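Local coordinates for protein glutathione peroxidase (Schistosoma mansoni, PDB 2V1M) that catalyses the reduction of hydrogen peroxide by glutathione, giving glutathione disulfide and water, as a selenocysteine-type peroxidase of the thioredoxin clan, at residues K48-L53 with W132-F137; K63-L68 with G160-L165; E79-A82 with K88-T91; I104-S109 with D113-L118; K147-T152 with Y156-D161. One frame throughout, in Å; residues are numbered along the deposited sequence.

Interaction 1: residues K48-L53 with W132-F137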
# COMPACT_ATOMS: atom_id res chain seq x y z
N LYS A 48 -9.88 -2.64 -11.23
CA LYS A 48 -9.08 -1.59 -11.86
C LYS A 48 -7.82 -1.28 -11.04
O LYS A 48 -6.73 -1.07 -11.60
CB LYS A 48 -9.89 -0.35 -12.19
CG LYS A 48 -10.44 0.47 -11.09
CD LYS A 48 -11.35 1.53 -11.76
CE LYS A 48 -12.10 2.30 -10.73
NZ LYS A 48 -12.98 3.32 -11.37
N ASN A 49 -7.97 -1.26 -9.71
CA ASN A 49 -6.78 -0.99 -8.87
C ASN A 49 -5.74 -2.10 -9.02
O ASN A 49 -4.56 -1.82 -9.25
CB ASN A 49 -7.14 -0.77 -7.41
CG ASN A 49 -7.58 0.64 -7.15
OD1 ASN A 49 -6.75 1.52 -6.87
ND2 ASN A 49 -8.88 0.88 -7.24
N TYR A 50 -6.16 -3.37 -8.84
CA TYR A 50 -5.17 -4.45 -8.95
C TYR A 50 -4.56 -4.53 -10.35
O TYR A 50 -3.36 -4.75 -10.48
CB TYR A 50 -5.82 -5.78 -8.58
CG TYR A 50 -5.70 -6.07 -7.09
CD1 TYR A 50 -4.53 -6.58 -6.51
CD2 TYR A 50 -6.81 -5.83 -6.25
CE1 TYR A 50 -4.47 -6.83 -5.14
CE2 TYR A 50 -6.74 -6.05 -4.86
CZ TYR A 50 -5.57 -6.55 -4.31
OH TYR A 50 -5.53 -6.74 -2.96
N ARG A 51 -5.36 -4.36 -11.41
CA ARG A 51 -4.81 -4.44 -12.77
C ARG A 51 -3.76 -3.34 -12.96
O ARG A 51 -2.66 -3.60 -13.47
CB ARG A 51 -5.91 -4.30 -13.83
CG ARG A 51 -6.91 -5.41 -13.91
CD ARG A 51 -6.46 -6.60 -14.69
NE ARG A 51 -7.55 -7.57 -14.75
CZ ARG A 51 -7.41 -8.88 -14.68
NH1 ARG A 51 -6.19 -9.43 -14.63
NH2 ARG A 51 -8.53 -9.61 -14.69
N GLN A 52 -4.10 -2.11 -12.59
CA GLN A 52 -3.15 -1.02 -12.82
C GLN A 52 -1.91 -1.19 -11.93
O GLN A 52 -0.80 -0.88 -12.37
CB GLN A 52 -3.79 0.33 -12.58
CG GLN A 52 -4.85 0.65 -13.65
CD GLN A 52 -5.33 2.09 -13.60
OE1 GLN A 52 -4.83 2.93 -12.86
NE2 GLN A 52 -6.31 2.39 -14.43
N LEU A 53 -2.10 -1.60 -10.67
CA LEU A 53 -0.93 -1.81 -9.81
C LEU A 53 0.01 -2.87 -10.37
O LEU A 53 1.23 -2.74 -10.30
CB LEU A 53 -1.35 -2.14 -8.37
CG LEU A 53 -2.02 -0.98 -7.64
CD1 LEU A 53 -2.68 -1.53 -6.35
CD2 LEU A 53 -0.98 0.09 -7.25
N TRP A 132 -11.75 4.95 2.40
CA TRP A 132 -12.30 3.72 1.84
C TRP A 132 -11.13 2.82 1.44
O TRP A 132 -9.95 3.17 1.63
CB TRP A 132 -13.28 4.00 0.65
CG TRP A 132 -14.28 2.90 0.46
CD1 TRP A 132 -14.37 2.05 -0.61
CD2 TRP A 132 -15.30 2.50 1.38
NE1 TRP A 132 -15.40 1.14 -0.40
CE2 TRP A 132 -15.97 1.39 0.82
CE3 TRP A 132 -15.74 2.98 2.64
CZ2 TRP A 132 -17.06 0.76 1.45
CZ3 TRP A 132 -16.83 2.35 3.27
CH2 TRP A 132 -17.47 1.25 2.66
N ASN A 133 -11.45 1.66 0.88
CA ASN A 133 -10.42 0.81 0.27
C ASN A 133 -9.67 1.58 -0.83
O ASN A 133 -10.23 2.42 -1.52
CB ASN A 133 -11.06 -0.45 -0.28
CG ASN A 133 -11.95 -1.13 0.73
OD1 ASN A 133 -11.51 -1.54 1.81
ND2 ASN A 133 -13.24 -1.22 0.39
N PHE A 134 -8.41 1.18 -1.02
CA PHE A 134 -7.57 1.65 -2.12
C PHE A 134 -7.13 3.10 -2.01
O PHE A 134 -6.91 3.76 -3.02
CB PHE A 134 -8.17 1.33 -3.50
CG PHE A 134 -8.35 -0.16 -3.71
CD1 PHE A 134 -7.25 -0.97 -3.98
CD2 PHE A 134 -9.61 -0.75 -3.64
CE1 PHE A 134 -7.39 -2.33 -4.19
CE2 PHE A 134 -9.75 -2.12 -3.84
CZ PHE A 134 -8.67 -2.92 -4.11
N SER A 135 -6.94 3.60 -0.78
CA SER A 135 -6.14 4.83 -0.66
C SER A 135 -4.67 4.46 -0.96
O SER A 135 -4.28 3.27 -0.93
CB SER A 135 -6.24 5.38 0.76
OG SER A 135 -5.91 6.75 0.79
N LYS A 136 -3.86 5.47 -1.28
CA LYS A 136 -2.45 5.27 -1.63
C LYS A 136 -1.57 6.27 -0.92
O LYS A 136 -1.88 7.48 -0.89
CB LYS A 136 -2.21 5.38 -3.15
CG LYS A 136 -2.97 4.38 -4.01
CD LYS A 136 -4.36 4.85 -4.51
CE LYS A 136 -4.98 3.75 -5.35
NZ LYS A 136 -6.40 4.03 -5.73
N PHE A 137 -0.43 5.80 -0.38
CA PHE A 137 0.63 6.69 0.13
C PHE A 137 1.89 6.45 -0.67
O PHE A 137 2.28 5.28 -0.92
CB PHE A 137 0.93 6.44 1.61
CG PHE A 137 -0.15 6.90 2.53
CD1 PHE A 137 -0.08 8.14 3.17
CD2 PHE A 137 -1.27 6.10 2.78
CE1 PHE A 137 -1.07 8.56 4.06
CE2 PHE A 137 -2.26 6.51 3.66
CZ PHE A 137 -2.17 7.74 4.28
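Both Asn49 and Phe134 carry their CG anti to the carbonyl carbon (chi1 -83° and -61°), and this turns an amide from one side and a phenyl ring from the other into a stack. The two planes are only 14° apart, with Asn49 CG 3.6 Å from Phe134 CG, and Asn49 CB lies over the same ring face in a CH-pi contact, 3.8 Å from the centroid of the Phe134 ring. At the edge of that ring, in its plane, sits Tyr50 CE2, 3.8 Å from Phe134 CZ; the Tyr50 and Phe134 rings are nearly perpendicular.

Lys136, bent at chi2, brings NZ to Asn49 OD1 at 2.8 Å, in the carbonyl plane and on a lone pair. The same NZ reaches back to Phe134 O at 2.8 Å and is bound by Thr153 O, so three oxygens grip one buried ammonium, while Asn49 ND2 is taken by Ala45 O. A buried lysine is thus paid for by carbonyl oxygens. Here helix 46-60 is laid against the central sheet of the thioredoxin-like fold, beside the Asn133 that hydrogen-bonds the cysteinesulfonic acid seen at position 43, the active-site position by analogy with relatives.

Interaction 2: residues K63-L68 with G160-L165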
# COMPACT_ATOMS: atom_id res chain seq x y z
N LYS A 63 13.21 -0.27 -11.82
CA LYS A 63 13.68 1.09 -11.63
C LYS A 63 13.68 1.51 -10.16
O LYS A 63 14.16 2.59 -9.83
CB LYS A 63 12.83 2.06 -12.44
CG LYS A 63 12.90 1.85 -13.94
CD LYS A 63 12.06 2.90 -14.69
CE LYS A 63 11.60 2.43 -16.06
NZ LYS A 63 12.74 1.88 -16.84
N GLY A 64 13.13 0.65 -9.30
CA GLY A 64 13.15 0.89 -7.85
C GLY A 64 11.81 1.08 -7.17
O GLY A 64 11.78 1.45 -6.00
N LEU A 65 10.69 0.87 -7.87
CA LEU A 65 9.38 0.95 -7.24
C LEU A 65 9.04 -0.35 -6.51
O LEU A 65 9.19 -1.45 -7.10
CB LEU A 65 8.29 1.22 -8.27
CG LEU A 65 6.87 1.28 -7.67
CD1 LEU A 65 6.68 2.47 -6.74
CD2 LEU A 65 5.86 1.34 -8.81
N ARG A 66 8.53 -0.24 -5.29
CA ARG A 66 7.96 -1.37 -4.55
C ARG A 66 6.54 -1.02 -4.16
O ARG A 66 6.29 -0.01 -3.51
CB ARG A 66 8.82 -1.69 -3.31
CG ARG A 66 10.27 -2.08 -3.68
CD ARG A 66 10.33 -3.40 -4.43
NE ARG A 66 11.72 -3.77 -4.72
CZ ARG A 66 12.40 -3.36 -5.80
NH1 ARG A 66 11.86 -2.50 -6.67
NH2 ARG A 66 13.65 -3.79 -5.98
N ILE A 67 5.60 -1.86 -4.55
CA ILE A 67 4.20 -1.70 -4.18
C ILE A 67 3.89 -2.65 -3.04
O ILE A 67 4.23 -3.85 -3.13
CB ILE A 67 3.27 -1.95 -5.41
CG1 ILE A 67 3.59 -0.92 -6.51
CG2 ILE A 67 1.80 -1.92 -4.99
CD1 ILE A 67 2.91 -1.25 -7.84
N LEU A 68 3.28 -2.12 -1.98
CA LEU A 68 2.95 -2.88 -0.78
C LEU A 68 1.44 -2.81 -0.61
O LEU A 68 0.89 -1.70 -0.50
CB LEU A 68 3.63 -2.29 0.47
CG LEU A 68 5.13 -2.38 0.62
CD1 LEU A 68 5.89 -1.58 -0.34
CD2 LEU A 68 5.46 -2.00 2.06
N GLY A 160 3.51 9.65 -12.65
CA GLY A 160 4.37 10.82 -12.83
C GLY A 160 5.11 11.17 -11.52
O GLY A 160 6.33 11.45 -11.51
N ASP A 161 4.37 11.16 -10.41
CA ASP A 161 4.97 11.44 -9.12
C ASP A 161 5.99 10.36 -8.73
O ASP A 161 7.04 10.67 -8.17
CB ASP A 161 3.89 11.56 -8.04
CG ASP A 161 2.98 12.80 -8.21
OD1 ASP A 161 3.38 13.76 -8.91
OD2 ASP A 161 1.89 12.82 -7.59
N ILE A 162 5.67 9.10 -9.01
CA ILE A 162 6.64 8.04 -8.78
C ILE A 162 7.92 8.29 -9.57
O ILE A 162 9.01 8.14 -9.03
CB ILE A 162 6.01 6.67 -9.14
CG1 ILE A 162 4.98 6.29 -8.05
CG2 ILE A 162 7.11 5.58 -9.27
CD1 ILE A 162 4.02 5.17 -8.50
N MET A 163 7.81 8.64 -10.85
CA MET A 163 9.02 8.88 -11.66
C MET A 163 9.88 9.96 -11.06
O MET A 163 11.12 9.87 -11.09
CB MET A 163 8.68 9.24 -13.13
CG MET A 163 7.90 8.15 -13.89
SD MET A 163 8.48 6.49 -13.71
CE MET A 163 9.96 6.52 -14.71
N GLU A 164 9.26 11.03 -10.54
CA GLU A 164 10.07 12.09 -9.93
C GLU A 164 10.88 11.51 -8.77
O GLU A 164 12.11 11.73 -8.67
CB GLU A 164 9.21 13.28 -9.51
CG GLU A 164 8.57 14.04 -10.71
CD GLU A 164 7.54 15.11 -10.35
OE1 GLU A 164 6.57 14.85 -9.62
OE2 GLU A 164 7.70 16.24 -10.85
N LEU A 165 10.22 10.73 -7.92
CA LEU A 165 10.94 10.21 -6.75
C LEU A 165 11.97 9.13 -7.14
O LEU A 165 13.01 9.00 -6.47
CB LEU A 165 9.98 9.70 -5.70
CG LEU A 165 9.00 10.73 -5.13
CD1 LEU A 165 8.20 10.06 -4.00
CD2 LEU A 165 9.75 11.96 -4.60
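Leu65 and Ile162 meet with their side chains at about a right angle, where the C-terminal helix 159-167 of the thioredoxin-like fold lies against the central sheet at the start of strand 65-71. Leu65 holds CG anti to its own N (chi1 178°), which swings the branched end out to the helix, with CD1 leading. There it finds both ends of Ile162: CG2 at 4.0 Å from Leu65 CD1, and Ile162 CD1 only slightly farther. One methyl therefore rests against two branches of Ile162. Leu60 of helix 46-60 touches Leu65 and Met163, and Met56 of the same helix touches Ile162, so a second helix shares this apolar layer.

Nearer the solvent, Lys63 and Met163 approach at a slant. Met163 is folded at chi2 and chi3, which brings its terminal methyl beside the aliphatic part of the lysine, with CE 4.2 Å from Lys63 CD. Between Lys63 and Leu65 the chain turns at Gly64, whose positive phi (116°) makes it the C-prime residue of the Schellman motif ending helix 46-60. Arg66 NH1 bonds Val61 O and also folds back to Leu65 O at 2.9 Å, coming from above the latter's carbonyl plane while that oxygen stays in the guanidinium plane.

Interaction 3: residues E79-A82 with K88-T91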
# COMPACT_ATOMS: atom_id res chain seq x y z
N GLU A 79 -13.31 -6.98 2.68
CA GLU A 79 -12.19 -7.91 2.71
C GLU A 79 -12.45 -8.98 3.78
O GLU A 79 -11.73 -9.11 4.75
CB GLU A 79 -10.87 -7.18 2.97
CG GLU A 79 -9.61 -8.05 2.77
CD GLU A 79 -9.27 -8.23 1.30
OE1 GLU A 79 -10.12 -8.80 0.55
OE2 GLU A 79 -8.18 -7.77 0.87
N PRO A 80 -13.55 -9.76 3.61
CA PRO A 80 -13.91 -10.73 4.67
C PRO A 80 -13.04 -11.97 4.71
O PRO A 80 -13.05 -12.66 5.75
CB PRO A 80 -15.37 -11.09 4.31
CG PRO A 80 -15.37 -10.96 2.78
CD PRO A 80 -14.55 -9.71 2.54
N TRP A 81 -12.36 -12.32 3.62
CA TRP A 81 -11.65 -13.59 3.55
C TRP A 81 -10.37 -13.56 4.38
O TRP A 81 -9.83 -12.50 4.72
CB TRP A 81 -11.30 -13.93 2.10
CG TRP A 81 -12.46 -13.92 1.14
CD1 TRP A 81 -13.78 -14.20 1.43
CD2 TRP A 81 -12.41 -13.61 -0.25
NE1 TRP A 81 -14.56 -14.06 0.29
CE2 TRP A 81 -13.74 -13.71 -0.75
CE3 TRP A 81 -11.38 -13.24 -1.12
CZ2 TRP A 81 -14.04 -13.43 -2.10
CZ3 TRP A 81 -11.68 -12.96 -2.44
CH2 TRP A 81 -13.00 -13.06 -2.92
N ALA A 82 -9.87 -14.76 4.68
CA ALA A 82 -8.57 -14.88 5.33
C ALA A 82 -7.45 -14.79 4.28
O ALA A 82 -7.68 -14.85 3.05
CB ALA A 82 -8.48 -16.18 6.16
N LYS A 88 -4.74 -16.32 -3.00
CA LYS A 88 -5.14 -17.11 -4.18
C LYS A 88 -5.94 -16.26 -5.15
O LYS A 88 -5.73 -16.32 -6.36
CB LYS A 88 -5.94 -18.35 -3.74
CG LYS A 88 -6.35 -19.25 -4.90
CD LYS A 88 -7.03 -20.53 -4.39
CE LYS A 88 -7.49 -21.41 -5.51
NZ LYS A 88 -6.37 -22.21 -6.11
N PHE A 89 -6.88 -15.47 -4.63
CA PHE A 89 -7.72 -14.67 -5.47
C PHE A 89 -6.91 -13.70 -6.32
O PHE A 89 -7.06 -13.64 -7.55
CB PHE A 89 -8.77 -13.90 -4.63
CG PHE A 89 -9.56 -12.87 -5.43
CD1 PHE A 89 -10.91 -13.03 -5.68
CD2 PHE A 89 -8.90 -11.78 -5.99
CE1 PHE A 89 -11.62 -12.08 -6.43
CE2 PHE A 89 -9.60 -10.83 -6.75
CZ PHE A 89 -10.96 -10.99 -6.96
N VAL A 90 -6.04 -12.93 -5.65
CA VAL A 90 -5.35 -11.86 -6.39
C VAL A 90 -4.26 -12.44 -7.30
O VAL A 90 -3.97 -11.89 -8.38
CB VAL A 90 -4.80 -10.76 -5.46
CG1 VAL A 90 -5.92 -10.17 -4.60
CG2 VAL A 90 -3.59 -11.22 -4.62
N THR A 91 -3.62 -13.52 -6.88
CA THR A 91 -2.58 -14.12 -7.72
C THR A 91 -3.19 -14.77 -8.94
O THR A 91 -2.67 -14.58 -10.05
CB THR A 91 -1.67 -15.06 -6.93
OG1 THR A 91 -2.38 -16.14 -6.42
CG2 THR A 91 -1.07 -14.42 -5.80
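Lys103 NZ is gripped by two carbonyl oxygens of the segment 79-82, those of Glu79 and Trp81, and so ties down the backbone from which the Trp81 indole reaches across to Phe89. Two further bonds fix the start of this segment: Glu79 N is held by Asn73 OD1, and Glu79 OE1 accepts from Cys41 N.

Trp81 turns its CG anti to the carbonyl carbon (chi1 -54°), which directs the six-membered end of the indole at the helix. Phe89 makes the complementary choice, with CG anti to the backbone N (chi1 171°). Their rings meet obliquely, with planes at 43° and centroids 5.4 Å apart.

The pair bridges the loop after strand 65-71 and the body of helix 83-94, which begins right after the N-cap residue Ala82. In this thioredoxin-like fold the indole thus turns back over the first turns of the helix that its own loop introduces. Ile86, on the helix between the two segments, touches Trp81 as well. Cys41 and Lys42, which directly precede the modified residue 43 (probably the catalytic position), also touch the indole.

The approach is tight and concentrated on one side of the phenyl ring. Phe89 CD1 lies near the indole plane at its edge, 3.3 Å from Trp81 CZ3 and 3.5 Å from Trp81 CH2, and Phe89 CB also comes within 3.8 Å of Trp81 CZ3.

Interaction 4: residues I104-S109 with D113-L118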
# COMPACT_ATOMS: atom_id res chain seq x y z
N ILE A 104 -4.84 -5.98 8.20
CA ILE A 104 -4.64 -5.03 9.28
C ILE A 104 -5.83 -4.09 9.35
O ILE A 104 -6.71 -4.05 8.46
CB ILE A 104 -3.36 -4.21 9.07
CG1 ILE A 104 -3.40 -3.42 7.76
CG2 ILE A 104 -2.11 -5.13 9.19
CD1 ILE A 104 -2.36 -2.29 7.67
N LYS A 105 -5.83 -3.27 10.39
CA LYS A 105 -6.69 -2.08 10.46
C LYS A 105 -5.83 -0.86 10.08
O LYS A 105 -4.62 -0.80 10.35
CB LYS A 105 -7.27 -1.92 11.86
CG LYS A 105 -8.32 -3.01 12.12
CD LYS A 105 -8.80 -2.97 13.57
CE LYS A 105 -9.93 -3.98 13.74
NZ LYS A 105 -10.59 -3.85 15.05
N VAL A 106 -6.50 0.11 9.46
CA VAL A 106 -5.88 1.38 9.06
C VAL A 106 -6.41 2.59 9.84
O VAL A 106 -5.75 3.63 9.85
CB VAL A 106 -5.98 1.63 7.54
CG1 VAL A 106 -5.36 0.46 6.77
CG2 VAL A 106 -7.44 1.86 7.11
N ASN A 107 -7.59 2.44 10.47
CA ASN A 107 -8.20 3.47 11.29
C ASN A 107 -8.44 2.97 12.71
O ASN A 107 -8.54 1.77 12.95
CB ASN A 107 -9.53 3.96 10.71
CG ASN A 107 -9.37 4.75 9.44
OD1 ASN A 107 -8.38 5.48 9.22
ND2 ASN A 107 -10.35 4.65 8.58
N GLY A 108 -8.53 3.93 13.63
CA GLY A 108 -8.78 3.63 15.03
C GLY A 108 -7.54 3.28 15.79
O GLY A 108 -6.44 3.26 15.26
N SER A 109 -7.73 3.05 17.10
CA SER A 109 -6.56 2.86 17.96
C SER A 109 -5.86 1.53 17.77
O SER A 109 -4.72 1.39 18.23
CB SER A 109 -6.92 3.05 19.43
OG SER A 109 -7.87 2.10 19.79
N ASP A 113 0.66 0.34 13.39
CA ASP A 113 1.54 1.51 13.56
C ASP A 113 2.03 2.09 12.24
O ASP A 113 2.21 3.32 12.14
CB ASP A 113 2.72 1.17 14.45
CG ASP A 113 2.33 0.96 15.92
OD1 ASP A 113 1.21 1.35 16.33
OD2 ASP A 113 3.17 0.42 16.67
N LEU A 114 2.18 1.26 11.20
CA LEU A 114 2.59 1.82 9.91
C LEU A 114 1.54 2.86 9.44
O LEU A 114 1.92 3.94 8.93
CB LEU A 114 2.69 0.70 8.88
CG LEU A 114 2.85 1.19 7.42
CD1 LEU A 114 4.15 1.96 7.21
CD2 LEU A 114 2.76 -0.01 6.49
N TYR A 115 0.26 2.53 9.58
CA TYR A 115 -0.78 3.46 9.14
C TYR A 115 -0.95 4.63 10.07
O TYR A 115 -1.24 5.74 9.60
CB TYR A 115 -2.10 2.72 8.85
CG TYR A 115 -2.12 2.19 7.43
CD1 TYR A 115 -2.82 2.84 6.44
CD2 TYR A 115 -1.52 0.97 7.15
CE1 TYR A 115 -2.88 2.29 5.12
CE2 TYR A 115 -1.58 0.41 5.86
CZ TYR A 115 -2.27 1.09 4.86
OH TYR A 115 -2.32 0.60 3.56
N LYS A 116 -0.77 4.44 11.37
CA LYS A 116 -0.70 5.60 12.27
C LYS A 116 0.38 6.56 11.78
O LYS A 116 0.18 7.79 11.71
CB LYS A 116 -0.47 5.18 13.72
CG LYS A 116 -1.62 4.33 14.26
CD LYS A 116 -1.45 4.04 15.77
CE LYS A 116 -2.64 3.26 16.30
NZ LYS A 116 -2.52 3.09 17.80
N PHE A 117 1.54 6.02 11.43
CA PHE A 117 2.64 6.83 10.94
C PHE A 117 2.30 7.51 9.61
O PHE A 117 2.53 8.73 9.43
CB PHE A 117 3.90 5.97 10.80
CG PHE A 117 5.06 6.70 10.21
CD1 PHE A 117 5.76 7.67 10.97
CD2 PHE A 117 5.48 6.45 8.90
CE1 PHE A 117 6.85 8.34 10.43
CE2 PHE A 117 6.58 7.13 8.36
CZ PHE A 117 7.26 8.07 9.14
N LEU A 118 1.82 6.74 8.62
CA LEU A 118 1.49 7.32 7.31
C LEU A 118 0.53 8.50 7.48
O LEU A 118 0.74 9.58 6.91
CB LEU A 118 0.88 6.26 6.41
CG LEU A 118 1.85 5.15 5.96
CD1 LEU A 118 1.04 4.08 5.23
CD2 LEU A 118 2.95 5.70 5.05
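The loop 104-109 passes beside the opening turns of helix 113-121, coming nearest at Val106 and Tyr115, whose CA atoms are 5.5 Å apart. Their side chains then run side by side, pointing the same way, and Val106 lays its CG1 methyl squarely on the tyrosine ring. The methyl stands 3.4 Å from the centroid of the Tyr115 ring and only 10° off the ring normal, an almost ideal CH-pi contact. It is put there by the valine's first torsion (chi1 -56°), which sets CG1 anti to the carbonyl carbon. On the opposite face Leu118 CD1, one turn further along the helix, also lies over the ring centre, so the phenol is clamped between two methyl groups.

Ile104 comes from another direction. Its CG1 takes the crowded position between backbone N and carbonyl carbon (chi1 60°), and the side chain crosses the tyrosine at about a right angle, its CD1 lying 3.3 Å from Tyr115 CE2.

At the solvent-facing end the interaction is polar. Lys116 stays extended beyond CG and carries NZ to Ser109 O at 2.8 Å, arriving from above the carbonyl plane and not along a lone pair; Lys116 CE passes 3.9 Å from Gly108 O. Further in, Val106 O is bound by Lys119 NZ and Val106 N by Gln74 OE1. Ile36 and Asn38 of strand 33-39 also touch Tyr115. The arrangement is a loop folded back onto the helix that follows it: Tyr115, covered on both faces by methyl groups, and Leu118 pack helix 113-121 against strand 33-39 of the central sheet of the thioredoxin-like fold.

Interaction 5: residues K147-T152 with Y156-D161. With SO4 (sulfate ion), chain B.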
# COMPACT_ATOMS: atom_id res chain seq x y z
N LYS A 147 3.30 11.92 -0.24
CA LYS A 147 2.05 12.24 -0.90
C LYS A 147 1.04 11.18 -0.52
O LYS A 147 1.38 10.01 -0.28
CB LYS A 147 2.20 12.36 -2.42
CG LYS A 147 1.09 13.21 -3.06
CD LYS A 147 1.57 13.90 -4.33
CE LYS A 147 0.43 14.55 -5.08
NZ LYS A 147 0.89 15.13 -6.37
N ARG A 148 -0.23 11.58 -0.52
CA ARG A 148 -1.35 10.71 -0.21
C ARG A 148 -2.43 10.94 -1.26
O ARG A 148 -2.72 12.09 -1.66
CB ARG A 148 -1.91 11.10 1.17
CG ARG A 148 -3.17 10.40 1.59
CD ARG A 148 -3.58 10.89 2.99
NE ARG A 148 -4.89 10.38 3.36
CZ ARG A 148 -5.31 10.27 4.62
NH1 ARG A 148 -4.50 10.55 5.66
NH2 ARG A 148 -6.55 9.85 4.86
N TYR A 149 -3.03 9.84 -1.73
CA TYR A 149 -4.04 9.88 -2.80
C TYR A 149 -5.29 9.19 -2.31
O TYR A 149 -5.25 8.11 -1.70
CB TYR A 149 -3.52 9.20 -4.07
CG TYR A 149 -2.17 9.66 -4.53
CD1 TYR A 149 -2.05 10.67 -5.50
CD2 TYR A 149 -1.01 9.12 -3.98
CE1 TYR A 149 -0.79 11.10 -5.94
CE2 TYR A 149 0.24 9.54 -4.41
CZ TYR A 149 0.34 10.51 -5.39
OH TYR A 149 1.61 10.86 -5.79
N SER A 150 -6.42 9.80 -2.62
CA SER A 150 -7.71 9.30 -2.19
C SER A 150 -8.06 8.02 -2.98
O SER A 150 -7.51 7.77 -4.07
CB SER A 150 -8.77 10.38 -2.41
OG SER A 150 -8.96 10.62 -3.78
N PRO A 151 -9.00 7.24 -2.45
CA PRO A 151 -9.40 5.95 -3.08
C PRO A 151 -9.66 5.99 -4.58
O PRO A 151 -9.24 5.06 -5.28
CB PRO A 151 -10.67 5.57 -2.31
CG PRO A 151 -10.37 6.08 -0.90
CD PRO A 151 -9.69 7.44 -1.15
N THR A 152 -10.37 7.01 -5.06
CA THR A 152 -10.76 7.06 -6.47
C THR A 152 -9.60 7.46 -7.40
O THR A 152 -9.77 7.49 -8.62
CB THR A 152 -11.93 8.02 -6.73
OG1 THR A 152 -11.54 9.36 -6.39
CG2 THR A 152 -13.19 7.62 -5.97
N TYR A 156 -2.54 4.59 -12.14
CA TYR A 156 -1.79 5.17 -13.24
C TYR A 156 -1.55 6.67 -13.07
O TYR A 156 -0.54 7.19 -13.57
CB TYR A 156 -2.51 4.93 -14.57
CG TYR A 156 -2.44 3.55 -15.12
CD1 TYR A 156 -1.55 2.61 -14.62
CD2 TYR A 156 -3.24 3.20 -16.19
CE1 TYR A 156 -1.44 1.36 -15.18
CE2 TYR A 156 -3.17 1.92 -16.76
CZ TYR A 156 -2.25 1.02 -16.23
OH TYR A 156 -2.17 -0.22 -16.80
N ASP A 157 -2.46 7.36 -12.42
CA ASP A 157 -2.30 8.80 -12.23
C ASP A 157 -1.25 9.17 -11.21
O ASP A 157 -0.92 10.36 -11.06
CB ASP A 157 -3.63 9.43 -11.90
CG ASP A 157 -4.60 9.40 -13.10
OD1 ASP A 157 -4.14 9.23 -14.25
OD2 ASP A 157 -5.79 9.61 -12.91
N ILE A 158 -0.68 8.17 -10.54
CA ILE A 158 0.40 8.38 -9.57
C ILE A 158 1.77 8.19 -10.23
O ILE A 158 2.82 8.51 -9.65
CB ILE A 158 0.19 7.41 -8.37
CG1 ILE A 158 -1.19 7.63 -7.76
CG2 ILE A 158 1.28 7.58 -7.29
CD1 ILE A 158 -1.58 6.60 -6.72
N GLU A 159 1.79 7.68 -11.47
CA GLU A 159 3.06 7.29 -12.08
C GLU A 159 4.01 8.48 -12.26
O GLU A 159 5.21 8.32 -12.05
CB GLU A 159 2.78 6.62 -13.42
CG GLU A 159 3.97 5.91 -13.97
CD GLU A 159 3.63 4.75 -14.88
OE1 GLU A 159 2.59 4.07 -14.70
OE2 GLU A 159 4.44 4.54 -15.79
N GLY A 160 3.51 9.65 -12.65
CA GLY A 160 4.37 10.82 -12.83
C GLY A 160 5.11 11.17 -11.52
O GLY A 160 6.33 11.45 -11.51
N ASP A 161 4.37 11.16 -10.41
CA ASP A 161 4.97 11.44 -9.12
C ASP A 161 5.99 10.36 -8.73
O ASP A 161 7.04 10.67 -8.17
CB ASP A 161 3.89 11.56 -8.04
CG ASP A 161 2.98 12.80 -8.21
OD1 ASP A 161 3.38 13.76 -8.91
OD2 ASP A 161 1.89 12.82 -7.59
S SO4 B . -8.08 11.14 1.33
O1 SO4 B . -8.30 11.20 2.81
O2 SO4 B . -8.65 12.38 0.76
O3 SO4 B . -6.61 11.09 1.11
O4 SO4 B . -8.78 9.99 0.76
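Asp161 OD2 accepts from two donors on different sides, Lys147 NZ and Tyr149 OH. The lysine, extended beyond CG, forms a salt bridge at 2.8 Å from Lys147 NZ to Asp161 OD2, meeting the oxygen on the syn side but 30° out of the carboxylate plane. The phenol donates a hydrogen bond to the anti lone pair, with Tyr149 OH 2.7 Å from Asp161 OD2, and the carboxylate oxygen lies in the plane of the tyrosine ring at its edge.

Ile158 covers one face of that ring. Its CG1 is 3.8 Å from the centroid of the Tyr149 ring in a CH-pi contact, and Ile158 CG2 touches Tyr149 CZ at 3.6 Å.

Arg148 alternates to the other side of the strand. Its NE donates to sulfate O3 at 2.9 Å and its NH2 more weakly to sulfate O1; NH2 is also held by Asn128 O, and NH1 by Gln122 O. Lys131 NZ and Thr125 OG1 also hydrogen-bond the anion, which probably comes from the crystallisation liquor.

Two donors on one oxygen should favour the ionised carboxylate, while the tyrosine bond joins edge strand 145-149 to helix 159-167 and fixes how the ring is turned.

How the interactions relate
Interactions 1 and 5 are the closest pair, with centres 9 Å apart: strands 136-139 and 145-149 join them through Lys136 O and Tyr149 N, 2.8 Å apart. Interaction 5 shares Gly160 and Asp161 with interaction 2, fastening helix 159-167 through its first turn to the edge strand and, by the next residues, to strand 65-71 and the turn before it. Helix 46-60 connects interaction 1 to interaction 2, where Leu53 O meets Ile67 CD1, and to interaction 3, where Tyr50 CZ packs 3.6 Å from Val90 CG1. Interaction 4 meets interaction 1 through Leu118 and Phe137. The modified residue 43, probably the active site as in relatives, precedes helix 46-60 and is hydrogen-bonded by Asn133 of interaction 1.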